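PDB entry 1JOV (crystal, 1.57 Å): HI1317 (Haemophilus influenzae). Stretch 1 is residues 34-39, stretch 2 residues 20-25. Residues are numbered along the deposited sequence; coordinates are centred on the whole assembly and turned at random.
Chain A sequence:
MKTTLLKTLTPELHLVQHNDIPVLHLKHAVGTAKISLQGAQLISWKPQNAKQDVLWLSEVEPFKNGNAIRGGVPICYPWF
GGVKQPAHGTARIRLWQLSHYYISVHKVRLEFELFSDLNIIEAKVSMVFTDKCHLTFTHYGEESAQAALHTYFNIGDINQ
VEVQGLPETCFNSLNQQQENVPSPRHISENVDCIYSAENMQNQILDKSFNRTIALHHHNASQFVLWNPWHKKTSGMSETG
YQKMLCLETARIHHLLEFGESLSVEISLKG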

# COMPACT_ATOMS: atom_id res chain seq x y z
N LYS A 34 4.76 -9.06 6.36
CA LYS A 34 5.85 -8.33 6.90
C LYS A 34 5.41 -6.88 6.90
O LYS A 34 4.84 -6.36 5.91
CB LYS A 34 7.09 -8.51 6.04
CG LYS A 34 7.69 -9.95 6.06
CD LYS A 34 9.02 -9.98 5.24
CE LYS A 34 9.72 -11.38 5.27
NZ LYS A 34 8.98 -12.31 4.37
N ILE A 35 5.67 -6.25 8.01
CA ILE A 35 5.26 -4.84 8.17
C ILE A 35 6.44 -4.01 8.67
O ILE A 35 6.95 -4.22 9.78
CB ILE A 35 4.12 -4.66 9.21
CG1 ILE A 35 2.94 -5.59 8.83
CG2 ILE A 35 3.69 -3.12 9.26
CD1 ILE A 35 2.89 -7.07 9.40
N SER A 36 6.88 -3.04 7.90
CA SER A 36 7.97 -2.22 8.36
C SER A 36 7.40 -1.24 9.43
O SER A 36 6.38 -0.54 9.23
CB SER A 36 8.45 -1.35 7.19
OG SER A 36 9.08 -0.18 7.66
N LEU A 37 8.08 -1.07 10.55
CA LEU A 37 7.60 -0.06 11.53
C LEU A 37 7.81 1.39 11.01
O LEU A 37 7.13 2.32 11.42
CB LEU A 37 8.29 -0.27 12.88
CG LEU A 37 8.01 -1.57 13.64
CD1 LEU A 37 8.46 -1.43 15.09
CD2 LEU A 37 6.52 -1.94 13.57
N GLN A 38 8.75 1.52 10.06
CA GLN A 38 8.92 2.80 9.43
C GLN A 38 7.69 2.92 8.50
O GLN A 38 7.52 2.11 7.58
CB GLN A 38 10.19 2.97 8.61
CG GLN A 38 10.19 4.26 7.81
CD GLN A 38 11.44 4.43 7.00
OE1 GLN A 38 12.52 4.59 7.57
NE2 GLN A 38 11.54 4.43 5.68
N GLY A 39 6.88 3.90 8.72
CA GLY A 39 5.70 4.17 7.86
C GLY A 39 4.55 3.15 8.11
O GLY A 39 3.61 3.11 7.26
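Stretch 2 (20-25) DIPVLH

The most distinctive contact is between paired residues Lys34 and His25: the lysine sets its CE over one face of the imidazole, 4.0 Å from the ring centroid and 23° off the ring normal, a CH-pi geometry. Its closest approach is Lys34 CE to His25 CE1, 3.6 Å.

Stretch 2 is extended from Ile21 to His25 and runs antiparallel to strand 34-36; the axes approach to 4.4 Å, with a signed crossing angle of 153°. The register follows from CA-CA distances: Lys34 to His25 4.7 Å, Ile35 to Leu24 5.1 Å, Ser36 to Val23 4.2 Å. Only the middle pair is hydrogen-bonded, reciprocally: Ile35 N to Leu24 O is 2.9 Å and Leu24 N to Ile35 O 2.8 Å. The same carbonyls accept CA-H...O contacts, Lys34 CA to Leu24 O at 3.0 Å and Val23 CA to Ile35 O at 3.3 Å.

Beyond the strand, Leu37 N still donates to Pro22 O (2.9 Å, 171° at the hydrogen), so backbone pairing outlasts the regular strand of stretch 1. Side chains of Ile35 and Leu24 share one face, where Leu37 CD2 also reaches Leu24 CD1 at 4.1 Å. On the face of Ser36 and Val23, Ser36 OG packs 3.4 Å from Ile21 CG2 while donating to Gln38 O at 2.8 Å.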

# COMPACT_ATOMS: atom_id res chain seq x y z
N ASP A 20 18.68 -1.13 8.22
CA ASP A 20 18.38 -0.07 9.22
C ASP A 20 16.98 -0.13 9.87
O ASP A 20 16.76 0.48 10.92
CB ASP A 20 18.44 1.30 8.54
CG ASP A 20 19.86 1.77 8.30
OD1 ASP A 20 20.79 1.13 8.82
OD2 ASP A 20 20.04 2.77 7.59
N ILE A 21 16.01 -0.80 9.27
CA ILE A 21 14.62 -0.70 9.66
C ILE A 21 14.00 -1.96 10.31
O ILE A 21 14.16 -3.07 9.79
CB ILE A 21 13.85 -0.41 8.37
CG1 ILE A 21 14.07 1.01 7.83
CG2 ILE A 21 12.36 -0.67 8.60
CD1 ILE A 21 13.65 1.19 6.39
N PRO A 22 13.27 -1.80 11.43
CA PRO A 22 12.64 -2.95 12.10
C PRO A 22 11.37 -3.35 11.36
O PRO A 22 10.61 -2.42 10.94
CB PRO A 22 12.35 -2.42 13.50
CG PRO A 22 12.57 -0.96 13.41
CD PRO A 22 13.04 -0.53 12.12
N VAL A 23 11.18 -4.63 11.16
CA VAL A 23 10.08 -5.19 10.41
C VAL A 23 9.43 -6.32 11.18
O VAL A 23 10.08 -7.28 11.59
CB VAL A 23 10.56 -5.70 9.00
CG1 VAL A 23 9.40 -6.33 8.22
CG2 VAL A 23 11.19 -4.55 8.24
N LEU A 24 8.11 -6.27 11.36
CA LEU A 24 7.47 -7.39 11.95
C LEU A 24 7.27 -8.47 10.93
O LEU A 24 6.81 -8.19 9.79
CB LEU A 24 6.08 -7.00 12.45
CG LEU A 24 6.03 -6.19 13.65
CD1 LEU A 24 4.61 -5.61 13.86
CD2 LEU A 24 6.36 -7.11 14.81
N HIS A 25 7.54 -9.71 11.35
CA HIS A 25 7.24 -10.88 10.54
C HIS A 25 6.10 -11.70 11.18
O HIS A 25 6.22 -12.16 12.31
CB HIS A 25 8.44 -11.82 10.45
CG HIS A 25 9.66 -11.28 9.70
ND1 HIS A 25 10.54 -12.09 9.03
CD2 HIS A 25 10.09 -10.01 9.54
CE1 HIS A 25 11.49 -11.36 8.46
NE2 HIS A 25 11.23 -10.08 8.76